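PDB 3UAQ: LbpB B-lobe from Moraxella bovis, which probably binds host lactoferrin at the bacterial surface as a lipoprotein related to the transferrin-binding proteins B. Local coordinates for residues K122-I126 with G175-F179; R185-S189 with K292-L296; G234-F240 with G251-K256; G284-A288 with F301-D306. The contacts are given in a common frame with arbitrary orientation. Residues are numbered along the deposited sequence.

Contact 1 (K122-I126 with G175-F179)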
loop_
_atom_site.group_PDB
_atom_site.type_symbol
_atom_site.label_atom_id
_atom_site.label_comp_id
_atom_site.label_asym_id
_atom_site.label_seq_id
_atom_site.Cartn_x
_atom_site.Cartn_y
_atom_site.Cartn_z
ATOM N N LYS A 122 -8.168 9.197 3.172
ATOM C CA LYS A 122 -8.157 7.749 3.287
ATOM C C LYS A 122 -9.582 7.236 3.445
ATOM O O LYS A 122 -10.415 7.876 4.078
ATOM C CB LYS A 122 -7.318 7.323 4.488
ATOM C CG LYS A 122 -6.102 8.198 4.731
ATOM C CD LYS A 122 -4.984 7.423 5.404
ATOM C CE LYS A 122 -3.677 8.179 5.303
ATOM N NZ LYS A 122 -2.533 7.260 5.078
ATOM N N ALA A 123 -9.862 6.082 2.856
ATOM C CA ALA A 123 -11.126 5.398 3.086
ATOM C C ALA A 123 -10.961 3.964 2.640
ATOM O O ALA A 123 -10.454 3.703 1.545
ATOM C CB ALA A 123 -12.251 6.057 2.309
ATOM N N GLY A 124 -11.374 3.031 3.488
ATOM C CA GLY A 124 -11.273 1.629 3.127
ATOM C C GLY A 124 -11.411 0.701 4.308
ATOM O O GLY A 124 -12.222 0.934 5.206
ATOM N N TRP A 125 -10.611 -0.359 4.304
ATOM C CA TRP A 125 -10.676 -1.356 5.354
ATOM C C TRP A 125 -9.294 -1.833 5.762
ATOM O O TRP A 125 -8.287 -1.446 5.168
ATOM C CB TRP A 125 -11.517 -2.545 4.890
ATOM C CG TRP A 125 -11.236 -2.965 3.476
ATOM C CD1 TRP A 125 -11.974 -2.659 2.368
ATOM C CD2 TRP A 125 -10.143 -3.768 3.018
ATOM N NE1 TRP A 125 -11.413 -3.226 1.249
ATOM C CE2 TRP A 125 -10.285 -3.912 1.620
ATOM C CE3 TRP A 125 -9.061 -4.385 3.654
ATOM C CZ2 TRP A 125 -9.384 -4.644 0.847
ATOM C CZ3 TRP A 125 -8.169 -5.112 2.886
ATOM C CH2 TRP A 125 -8.336 -5.234 1.497
ATOM N N ILE A 126 -9.265 -2.680 6.785
ATOM C CA ILE A 126 -8.037 -3.321 7.224
ATOM C C ILE A 126 -8.421 -4.458 8.148
ATOM O O ILE A 126 -9.190 -4.251 9.084
ATOM C CB ILE A 126 -7.134 -2.324 7.966
ATOM C CG1 ILE A 126 -5.977 -3.043 8.663
ATOM C CG2 ILE A 126 -7.954 -1.520 8.963
ATOM C CD1 ILE A 126 -4.912 -2.092 9.169
ATOM N N GLY A 175 -13.510 8.432 -7.582
ATOM C CA GLY A 175 -12.785 7.631 -6.617
ATOM C C GLY A 175 -13.481 6.310 -6.340
ATOM O O GLY A 175 -13.871 5.588 -7.263
ATOM N N HIS A 176 -13.655 5.993 -5.063
ATOM C CA HIS A 176 -14.187 4.690 -4.704
ATOM C C HIS A 176 -14.991 4.727 -3.411
ATOM O O HIS A 176 -15.093 5.769 -2.756
ATOM C CB HIS A 176 -13.039 3.703 -4.533
ATOM C CG HIS A 176 -12.349 3.817 -3.214
ATOM N ND1 HIS A 176 -11.641 4.944 -2.835
ATOM C CD2 HIS A 176 -12.271 2.959 -2.168
ATOM C CE1 HIS A 176 -11.151 4.765 -1.625
ATOM N NE2 HIS A 176 -11.516 3.570 -1.195
ATOM N N TRP A 177 -15.560 3.576 -3.059
ATOM C CA TRP A 177 -16.236 3.381 -1.778
ATOM C C TRP A 177 -16.040 1.935 -1.316
ATOM O O TRP A 177 -15.725 1.053 -2.124
ATOM C CB TRP A 177 -17.728 3.715 -1.889
ATOM C CG TRP A 177 -18.486 2.827 -2.850
ATOM C CD1 TRP A 177 -18.328 2.763 -4.206
ATOM C CD2 TRP A 177 -19.532 1.898 -2.527
ATOM N NE1 TRP A 177 -19.198 1.846 -4.746
ATOM C CE2 TRP A 177 -19.951 1.299 -3.737
ATOM C CE3 TRP A 177 -20.152 1.504 -1.332
ATOM C CZ2 TRP A 177 -20.960 0.334 -3.791
ATOM C CZ3 TRP A 177 -21.157 0.541 -1.384
ATOM C CH2 TRP A 177 -21.551 -0.030 -2.607
ATOM N N ASP A 178 -16.212 1.712 -0.013
ATOM C CA ASP A 178 -16.181 0.383 0.581
ATOM C C ASP A 178 -17.354 0.273 1.544
ATOM O O ASP A 178 -17.927 1.290 1.963
ATOM C CB ASP A 178 -14.878 0.159 1.352
ATOM C CG ASP A 178 -13.673 -0.004 0.444
ATOM O OD1 ASP A 178 -13.541 -1.078 -0.183
ATOM O OD2 ASP A 178 -12.849 0.936 0.374
ATOM N N PHE A 179 -17.706 -0.956 1.910
ATOM C CA PHE A 179 -18.847 -1.168 2.785
ATOM C C PHE A 179 -18.734 -2.436 3.627
ATOM O O PHE A 179 -18.042 -3.395 3.255
ATOM C CB PHE A 179 -20.122 -1.251 1.949
ATOM C CG PHE A 179 -20.200 -2.482 1.096
ATOM C CD1 PHE A 179 -19.640 -2.494 -0.172
ATOM C CD2 PHE A 179 -20.813 -3.638 1.566
ATOM C CE1 PHE A 179 -19.701 -3.633 -0.966
ATOM C CE2 PHE A 179 -20.875 -4.778 0.778
ATOM C CZ PHE A 179 -20.319 -4.774 -0.491
#
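Two sheets can be joined without backbone-to-backbone pairing, by side chains that reach across to side chain and main chain alike, and the facing of K122-I126 with G175-F179 illustrates how. The strand axes approach to 6.4 Å at 37°, too far apart for backbone pairing, so the gap must be filled. K122 turns away from G175-F179. A123 points its CB toward G175-F179, where it also touches V335 and A337 of strand 332-340, while its carbonyl accepts a hydrogen bond from H176: NE2 of H176 lies 2.9 Å from O of A123, near the plane of the imidazole. G124 marks the nearest backbone approach, its CA 5.7 Å from the CA of D178; OD2 of D178 lies 3.2 Å from CA of G124, whose backbone angles would press a CB against the carbonyl of A123. W125 starts out sideways, yet its indole reaches across until NE1 of W125 is 3.3 Å from OD1 of D178, the carboxylate lying at the ring edge. I126 no longer touches G175-F179 and packs instead on helix 95-105. In this seam between handle and barrel H176 has a partner at each nitrogen, ND1 being hydrogen-bonded to the hydroxyl of Y118, and OD1 of the buried D178 is hydrogen-bonded to OG of S220, which is consistent with polar groups being tolerated here.

Contact 2 (R185-S189 with K292-L296)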
loop_
_atom_site.group_PDB
_atom_site.type_symbol
_atom_site.label_atom_id
_atom_site.label_comp_id
_atom_site.label_asym_id
_atom_site.label_seq_id
_atom_site.Cartn_x
_atom_site.Cartn_y
_atom_site.Cartn_z
ATOM N N ARG A 185 -28.133 -14.932 9.719
ATOM C CA ARG A 185 -28.024 -16.327 9.321
ATOM C C ARG A 185 -28.919 -16.556 8.114
ATOM O O ARG A 185 -28.529 -17.213 7.144
ATOM C CB ARG A 185 -28.459 -17.242 10.472
ATOM C CG ARG A 185 -27.743 -18.596 10.525
ATOM C CD ARG A 185 -28.719 -19.759 10.608
ATOM N NE ARG A 185 -29.979 -19.365 11.229
ATOM C CZ ARG A 185 -31.081 -20.107 11.215
ATOM N NH1 ARG A 185 -31.078 -21.291 10.613
ATOM N NH2 ARG A 185 -32.185 -19.661 11.801
ATOM N N GLU A 186 -30.123 -15.993 8.181
ATOM C CA GLU A 186 -31.127 -16.184 7.140
ATOM C C GLU A 186 -31.715 -14.859 6.666
ATOM O O GLU A 186 -32.406 -14.171 7.420
ATOM C CB GLU A 186 -32.246 -17.104 7.636
ATOM C CG GLU A 186 -31.985 -18.585 7.421
ATOM C CD GLU A 186 -33.225 -19.422 7.665
ATOM O OE1 GLU A 186 -34.292 -18.836 7.947
ATOM O OE2 GLU A 186 -33.135 -20.661 7.573
ATOM N N ARG A 187 -31.449 -14.517 5.407
ATOM C CA ARG A 187 -31.909 -13.249 4.841
ATOM C C ARG A 187 -33.068 -13.395 3.859
ATOM O O ARG A 187 -34.029 -12.627 3.909
ATOM C CB ARG A 187 -30.765 -12.511 4.146
ATOM C CG ARG A 187 -29.747 -11.901 5.090
ATOM C CD ARG A 187 -28.692 -11.129 4.320
ATOM N NE ARG A 187 -27.536 -10.821 5.156
ATOM C CZ ARG A 187 -27.363 -9.670 5.798
ATOM N NH1 ARG A 187 -28.275 -8.711 5.701
ATOM N NH2 ARG A 187 -26.280 -9.475 6.539
ATOM N N GLU A 188 -32.967 -14.363 2.953
ATOM C CA GLU A 188 -33.994 -14.550 1.937
ATOM C C GLU A 188 -34.406 -16.006 1.854
ATOM O O GLU A 188 -33.625 -16.910 2.162
ATOM C CB GLU A 188 -33.532 -14.019 0.575
ATOM C CG GLU A 188 -33.490 -12.492 0.497
ATOM C CD GLU A 188 -34.850 -11.850 0.725
ATOM O OE1 GLU A 188 -35.878 -12.486 0.405
ATOM O OE2 GLU A 188 -34.887 -10.704 1.222
ATOM N N SER A 189 -35.648 -16.223 1.440
ATOM C CA SER A 189 -36.266 -17.529 1.587
ATOM C C SER A 189 -36.961 -17.983 0.312
ATOM O O SER A 189 -37.183 -19.180 0.107
ATOM C CB SER A 189 -37.260 -17.492 2.747
ATOM O OG SER A 189 -37.533 -18.793 3.227
ATOM N N LYS A 292 -35.241 -3.484 -3.790
ATOM C CA LYS A 292 -35.859 -4.800 -3.885
ATOM C C LYS A 292 -34.856 -5.921 -3.612
ATOM O O LYS A 292 -33.808 -6.007 -4.258
ATOM C CB LYS A 292 -36.518 -4.991 -5.256
ATOM C CG LYS A 292 -37.136 -6.371 -5.462
ATOM C CD LYS A 292 -36.437 -7.139 -6.587
ATOM C CE LYS A 292 -36.982 -8.561 -6.723
ATOM N NZ LYS A 292 -38.458 -8.588 -6.925
ATOM N N SER A 293 -35.177 -6.763 -2.632
ATOM C CA SER A 293 -34.439 -7.998 -2.396
ATOM C C SER A 293 -35.409 -9.168 -2.370
ATOM O O SER A 293 -36.437 -9.120 -1.692
ATOM C CB SER A 293 -33.665 -7.950 -1.080
ATOM O OG SER A 293 -33.283 -9.260 -0.690
ATOM N N SER A 294 -35.082 -10.207 -3.128
ATOM C CA SER A 294 -35.871 -11.425 -3.144
ATOM C C SER A 294 -34.921 -12.602 -3.092
ATOM O O SER A 294 -33.706 -12.423 -3.052
ATOM C CB SER A 294 -36.724 -11.501 -4.410
ATOM O OG SER A 294 -35.930 -11.803 -5.547
ATOM N N PHE A 295 -35.476 -13.806 -3.091
ATOM C CA PHE A 295 -34.663 -15.007 -3.057
ATOM C C PHE A 295 -33.881 -15.175 -4.360
ATOM O O PHE A 295 -32.754 -15.680 -4.366
ATOM C CB PHE A 295 -35.549 -16.224 -2.795
ATOM C CG PHE A 295 -34.792 -17.517 -2.726
ATOM C CD1 PHE A 295 -34.264 -17.959 -1.528
ATOM C CD2 PHE A 295 -34.603 -18.291 -3.862
ATOM C CE1 PHE A 295 -33.558 -19.155 -1.460
ATOM C CE2 PHE A 295 -33.901 -19.487 -3.800
ATOM C CZ PHE A 295 -33.378 -19.919 -2.598
ATOM N N LEU A 296 -34.484 -14.746 -5.464
ATOM C CA LEU A 296 -33.852 -14.859 -6.771
ATOM C C LEU A 296 -33.208 -13.536 -7.177
ATOM O O LEU A 296 -32.363 -13.501 -8.068
ATOM C CB LEU A 296 -34.872 -15.324 -7.809
ATOM C CG LEU A 296 -35.512 -16.677 -7.457
ATOM C CD1 LEU A 296 -36.964 -16.764 -7.904
ATOM C CD2 LEU A 296 -34.702 -17.840 -8.011
#
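Loops can be joined by a polar bond beside an aromatic ring rather than by a regular backbone pattern, as K292-L296 demonstrates against R185-S189. K292 stays clear of R185-S189. S293 makes the hydrogen bond: its hydroxyl donates to the carboxylate of E188, with OG of S293 2.9 Å from OE2 of E188. E188 for its part points toward K292-L296. S294 points its own side chain away, and its OG is hydrogen-bonded to the backbone nitrogen of E297; what it offers to E188 is the main chain, its O lying 3.6 Å from CG of E188. F295 then broadens the contact. The two backbones are nearest here, at 5.1 Å between the CA atoms of F295 and E188, and CD1 of the ring of F295 sits 3.3 Å from the carbonyl carbon C of S189. The same ring also meets that of F200. L296 points away from the other loop. On the E188 side, R187 and E188 both face F200 in a classic beta bulge, while R187 forms a salt bridge with D182. The contact thus lies at the surface, about 20 Å between its centre and that of the chain, where the loop following strand 170-184 meets the loop that connects strand 281-288 to strand 305-314.

Contact 3 (G234-F240 with G251-K256)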
loop_
_atom_site.group_PDB
_atom_site.type_symbol
_atom_site.label_atom_id
_atom_site.label_comp_id
_atom_site.label_asym_id
_atom_site.label_seq_id
_atom_site.Cartn_x
_atom_site.Cartn_y
_atom_site.Cartn_z
ATOM N N GLY A 234 -10.826 -2.111 -6.172
ATOM C CA GLY A 234 -11.066 -1.422 -7.429
ATOM C C GLY A 234 -12.313 -1.882 -8.158
ATOM O O GLY A 234 -12.487 -1.578 -9.339
ATOM N N ASN A 235 -13.181 -2.613 -7.466
ATOM C CA ASN A 235 -14.438 -3.039 -8.067
ATOM C C ASN A 235 -15.619 -2.187 -7.600
ATOM O O ASN A 235 -16.777 -2.447 -7.958
ATOM C CB ASN A 235 -14.704 -4.518 -7.782
ATOM C CG ASN A 235 -13.503 -5.393 -8.068
ATOM O OD1 ASN A 235 -13.079 -5.536 -9.216
ATOM N ND2 ASN A 235 -12.950 -5.991 -7.018
ATOM N N HIS A 236 -15.319 -1.162 -6.805
ATOM C CA HIS A 236 -16.360 -0.278 -6.299
ATOM C C HIS A 236 -16.083 1.182 -6.646
ATOM O O HIS A 236 -15.184 1.821 -6.088
ATOM C CB HIS A 236 -16.561 -0.501 -4.799
ATOM C CG HIS A 236 -16.851 -1.928 -4.457
ATOM N ND1 HIS A 236 -15.856 -2.869 -4.297
ATOM C CD2 HIS A 236 -18.023 -2.590 -4.302
ATOM C CE1 HIS A 236 -16.401 -4.042 -4.030
ATOM N NE2 HIS A 236 -17.715 -3.901 -4.028
ATOM N N ARG A 237 -16.856 1.695 -7.596
ATOM C CA ARG A 237 -16.583 3.003 -8.175
ATOM C C ARG A 237 -17.402 4.099 -7.510
ATOM O O ARG A 237 -18.577 3.900 -7.190
ATOM C CB ARG A 237 -16.866 2.983 -9.679
ATOM C CG ARG A 237 -16.641 4.315 -10.368
ATOM C CD ARG A 237 -16.718 4.178 -11.880
ATOM N NE ARG A 237 -15.652 4.930 -12.537
ATOM C CZ ARG A 237 -15.849 5.960 -13.354
ATOM N NH1 ARG A 237 -17.082 6.363 -13.633
ATOM N NH2 ARG A 237 -14.813 6.584 -13.899
ATOM N N ALA A 238 -16.778 5.256 -7.303
ATOM C CA ALA A 238 -17.475 6.411 -6.741
ATOM C C ALA A 238 -17.324 7.595 -7.685
ATOM O O ALA A 238 -16.240 7.841 -8.207
ATOM C CB ALA A 238 -16.935 6.752 -5.356
ATOM N N VAL A 239 -18.418 8.313 -7.918
ATOM C CA VAL A 239 -18.370 9.518 -8.737
ATOM C C VAL A 239 -19.133 10.642 -8.048
ATOM O O VAL A 239 -20.193 10.413 -7.467
ATOM C CB VAL A 239 -18.934 9.267 -10.155
ATOM C CG1 VAL A 239 -19.968 10.323 -10.527
ATOM C CG2 VAL A 239 -17.802 9.233 -11.174
ATOM N N PHE A 240 -18.593 11.856 -8.099
ATOM C CA PHE A 240 -19.209 12.969 -7.380
ATOM C C PHE A 240 -19.267 14.238 -8.217
ATOM O O PHE A 240 -18.399 14.478 -9.061
ATOM C CB PHE A 240 -18.451 13.262 -6.080
ATOM C CG PHE A 240 -18.234 12.055 -5.223
ATOM C CD1 PHE A 240 -17.073 11.304 -5.343
ATOM C CD2 PHE A 240 -19.189 11.664 -4.298
ATOM C CE1 PHE A 240 -16.867 10.179 -4.550
ATOM C CE2 PHE A 240 -18.989 10.542 -3.499
ATOM C CZ PHE A 240 -17.826 9.798 -3.627
ATOM N N GLY A 251 -23.770 12.479 -6.545
ATOM C CA GLY A 251 -22.895 11.417 -6.994
ATOM C C GLY A 251 -23.492 10.028 -6.954
ATOM O O GLY A 251 -24.602 9.819 -6.460
ATOM N N THR A 252 -22.739 9.071 -7.483
ATOM C CA THR A 252 -23.215 7.706 -7.608
ATOM C C THR A 252 -22.112 6.709 -7.268
ATOM O O THR A 252 -20.958 6.885 -7.666
ATOM C CB THR A 252 -23.721 7.446 -9.033
ATOM O OG1 THR A 252 -24.653 8.474 -9.399
ATOM C CG2 THR A 252 -24.389 6.072 -9.145
ATOM N N LEU A 253 -22.477 5.669 -6.522
ATOM C CA LEU A 253 -21.558 4.581 -6.201
ATOM C C LEU A 253 -22.050 3.315 -6.886
ATOM O O LEU A 253 -23.197 2.907 -6.698
ATOM C CB LEU A 253 -21.500 4.345 -4.695
ATOM C CG LEU A 253 -21.677 5.575 -3.813
ATOM C CD1 LEU A 253 -21.863 5.172 -2.351
ATOM C CD2 LEU A 253 -20.499 6.522 -3.978
ATOM N N SER A 254 -21.185 2.699 -7.683
ATOM C CA SER A 254 -21.561 1.513 -8.441
ATOM C C SER A 254 -20.588 0.377 -8.178
ATOM O O SER A 254 -19.533 0.575 -7.573
ATOM C CB SER A 254 -21.627 1.827 -9.939
ATOM O OG SER A 254 -21.023 3.077 -10.232
ATOM N N THR A 255 -20.952 -0.816 -8.628
ATOM C CA THR A 255 -20.100 -1.980 -8.448
ATOM C C THR A 255 -19.788 -2.623 -9.787
ATOM O O THR A 255 -20.676 -2.802 -10.630
ATOM C CB THR A 255 -20.753 -3.029 -7.537
ATOM O OG1 THR A 255 -21.092 -2.430 -6.279
ATOM C CG2 THR A 255 -19.799 -4.207 -7.305
ATOM N N LYS A 256 -18.517 -2.958 -9.981
ATOM C CA LYS A 256 -18.101 -3.719 -11.149
ATOM C C LYS A 256 -18.449 -5.194 -10.977
ATOM O O LYS A 256 -17.966 -5.853 -10.057
ATOM C CB LYS A 256 -16.594 -3.566 -11.394
ATOM C CG LYS A 256 -15.939 -4.809 -11.980
ATOM C CD LYS A 256 -14.570 -4.508 -12.587
ATOM C CE LYS A 256 -13.699 -3.711 -11.643
ATOM N NZ LYS A 256 -12.249 -3.983 -11.871
#
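Strands 236-240 and 251-256 run antiparallel, their axes 4.6 Å apart and 175° between directions. R237 with S254 and V239 with T252 are hydrogen-bonded pairs, each closed by two N-H...O bonds of 2.9 Å between N of one residue and O of the other. H236-T255, A238-L253 and F240-G251 are the non-hydrogen-bonded pairs between and beyond them. One further bond, from N of K256 to O of N235 at 2.7 Å, carries the pairing past the strand end. At G251 a side chain would collide with O of V239, and the missing CB permits a CA-CA distance of only 4.0 Å to F240. A238 CB and F240 CZ lie 3.8 and 4.2 Å from L253 CD2, on the face that also holds H236 and T255. R237, V239, T252 and S254 occupy the other face. Side chains alternating between the two faces of a beta hairpin, with F240 and L253 packed against L321 and F325 of strand 320-326, fit a wall of the antiparallel transferrin-binding-protein-B-like barrel.

Contact 4 (G284-A288 with F301-D306)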
loop_
_atom_site.group_PDB
_atom_site.type_symbol
_atom_site.label_atom_id
_atom_site.label_comp_id
_atom_site.label_asym_id
_atom_site.label_seq_id
_atom_site.Cartn_x
_atom_site.Cartn_y
_atom_site.Cartn_z
ATOM N N GLY A 284 -26.116 14.699 4.096
ATOM C CA GLY A 284 -27.386 14.422 3.462
ATOM C C GLY A 284 -27.733 12.951 3.431
ATOM O O GLY A 284 -27.637 12.245 4.442
ATOM N N SER A 285 -28.133 12.488 2.253
ATOM C CA SER A 285 -28.697 11.158 2.121
ATOM C C SER A 285 -28.007 10.306 1.066
ATOM O O SER A 285 -27.503 10.824 0.057
ATOM C CB SER A 285 -30.188 11.259 1.805
ATOM O OG SER A 285 -30.842 12.083 2.751
ATOM N N ALA A 286 -27.988 8.998 1.324
ATOM C CA ALA A 286 -27.625 8.001 0.329
ATOM C C ALA A 286 -28.918 7.306 -0.080
ATOM O O ALA A 286 -29.701 6.884 0.774
ATOM C CB ALA A 286 -26.629 6.998 0.903
ATOM N N ILE A 287 -29.151 7.202 -1.383
ATOM C CA ILE A 287 -30.404 6.657 -1.890
ATOM C C ILE A 287 -30.172 5.340 -2.632
ATOM O O ILE A 287 -29.367 5.272 -3.568
ATOM C CB ILE A 287 -31.118 7.665 -2.819
ATOM C CG1 ILE A 287 -31.573 8.895 -2.026
ATOM C CG2 ILE A 287 -32.299 7.016 -3.523
ATOM C CD1 ILE A 287 -30.758 10.150 -2.313
ATOM N N ALA A 288 -30.877 4.294 -2.206
ATOM C CA ALA A 288 -30.741 2.981 -2.830
ATOM C C ALA A 288 -31.456 2.947 -4.182
ATOM O O ALA A 288 -32.597 3.410 -4.308
ATOM C CB ALA A 288 -31.276 1.890 -1.905
ATOM N N PHE A 301 -28.428 -3.957 -0.558
ATOM C CA PHE A 301 -28.457 -2.504 -0.694
ATOM C C PHE A 301 -29.841 -1.955 -1.046
ATOM O O PHE A 301 -29.990 -1.181 -2.000
ATOM C CB PHE A 301 -27.431 -2.096 -1.750
ATOM C CG PHE A 301 -26.174 -2.915 -1.697
ATOM C CD1 PHE A 301 -25.212 -2.658 -0.733
ATOM C CD2 PHE A 301 -25.966 -3.967 -2.583
ATOM C CE1 PHE A 301 -24.042 -3.422 -0.660
ATOM C CE2 PHE A 301 -24.801 -4.733 -2.519
ATOM C CZ PHE A 301 -23.838 -4.460 -1.552
ATOM N N ASN A 302 -30.841 -2.345 -0.259
ATOM C CA ASN A 302 -32.231 -1.974 -0.516
ATOM C C ASN A 302 -32.746 -0.826 0.355
ATOM O O ASN A 302 -33.883 -0.383 0.190
ATOM C CB ASN A 302 -33.143 -3.194 -0.355
ATOM C CG ASN A 302 -32.857 -3.975 0.916
ATOM O OD1 ASN A 302 -31.749 -3.933 1.446
ATOM N ND2 ASN A 302 -33.854 -4.697 1.403
ATOM N N LYS A 303 -31.923 -0.348 1.283
ATOM C CA LYS A 303 -32.340 0.739 2.166
ATOM C C LYS A 303 -31.487 1.979 1.972
ATOM O O LYS A 303 -30.278 1.884 1.755
ATOM C CB LYS A 303 -32.273 0.312 3.635
ATOM C CG LYS A 303 -33.092 -0.911 3.976
ATOM C CD LYS A 303 -34.547 -0.738 3.579
ATOM C CE LYS A 303 -35.377 -1.941 4.006
ATOM N NZ LYS A 303 -36.693 -1.995 3.318
ATOM N N ASN A 304 -32.125 3.138 2.066
ATOM C CA ASN A 304 -31.418 4.407 2.053
ATOM C C ASN A 304 -30.661 4.634 3.345
ATOM O O ASN A 304 -30.779 3.857 4.301
ATOM C CB ASN A 304 -32.401 5.564 1.887
ATOM C CG ASN A 304 -33.150 5.514 0.577
ATOM O OD1 ASN A 304 -32.944 4.616 -0.242
ATOM N ND2 ASN A 304 -34.034 6.486 0.370
ATOM N N ALA A 305 -29.871 5.702 3.353
ATOM C CA ALA A 305 -29.418 6.317 4.583
ATOM C C ALA A 305 -29.931 7.749 4.515
ATOM O O ALA A 305 -29.197 8.667 4.140
ATOM C CB ALA A 305 -27.904 6.293 4.671
ATOM N N ASP A 306 -31.212 7.930 4.836
ATOM C CA ASP A 306 -31.857 9.243 4.753
ATOM C C ASP A 306 -31.332 10.158 5.851
ATOM O O ASP A 306 -31.503 9.876 7.045
ATOM C CB ASP A 306 -33.380 9.115 4.857
ATOM C CG ASP A 306 -33.976 8.247 3.757
ATOM O OD1 ASP A 306 -33.925 8.657 2.575
ATOM O OD2 ASP A 306 -34.514 7.163 4.076
#
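This is the pairing of two neighbouring strands of the barrel sheet, at the place where the end of strand 281-288 meets the incoming chain at the start of strand 305-314. The general lesson is that a side chain can prolong a sheet's hydrogen bonding after the backbone pairing stops. One antiparallel hydrogen-bonded pair is regular: N of A286 bonds to O of A305 at 3.1 Å, and N of A305 bonds to O of A286 at 2.8 Å. On the same face, the methyl groups of these residues meet, CB of A286 to CB of A305 being 4.0 Å, and both touch F325 of strand 320-326. The next bond comes from a side chain, with N of A288 donating to OD1 of N304 at 2.9 Å and an angle of 170°. ND2 of N304 is held in turn by OD1 of D306 at 3.1 Å, which fixes the carboxamide. A288 nestles its CB against the turning chain, 3.3 Å from O of F301, while the ring of F301 leads off to meet F179 edge-to-face. S285 brings its CA to 3.2 Å from O of A305, a CA-H...O contact. OD2 of D306 and OG of S285 are hydrogen-bonded to ND2 of N328 and N of N307, respectively. A connecting loop that enters its strand by pairing with the strand it has just left is typical of the up-and-down meander of antiparallel beta barrels, consistent with this lobe's barrel family.

Overall arrangement
The four contacts grade from interior to surface. Contact 1 is the buried one, joining two different sheets by side chains, one reaching a backbone carbonyl, whereas contacts 3 and 4 are partly buried and pair strands within the barrel sheet by backbone hydrogen bonds, completely in contact 3 and with side-chain help in contact 4. Contact 2 lies outermost and relies on a polar bond and one aromatic ring between loops. Strand 170-184 links contacts 1, 3 and 4: G175 and W177 hydrogen-bond to A238 and S254 of contact 3, and F179 packs on F301 of contact 4. Contacts 2 and 4 share the 289-304 connection, touching where K292 and S293 pack against N302, and cross along the chain.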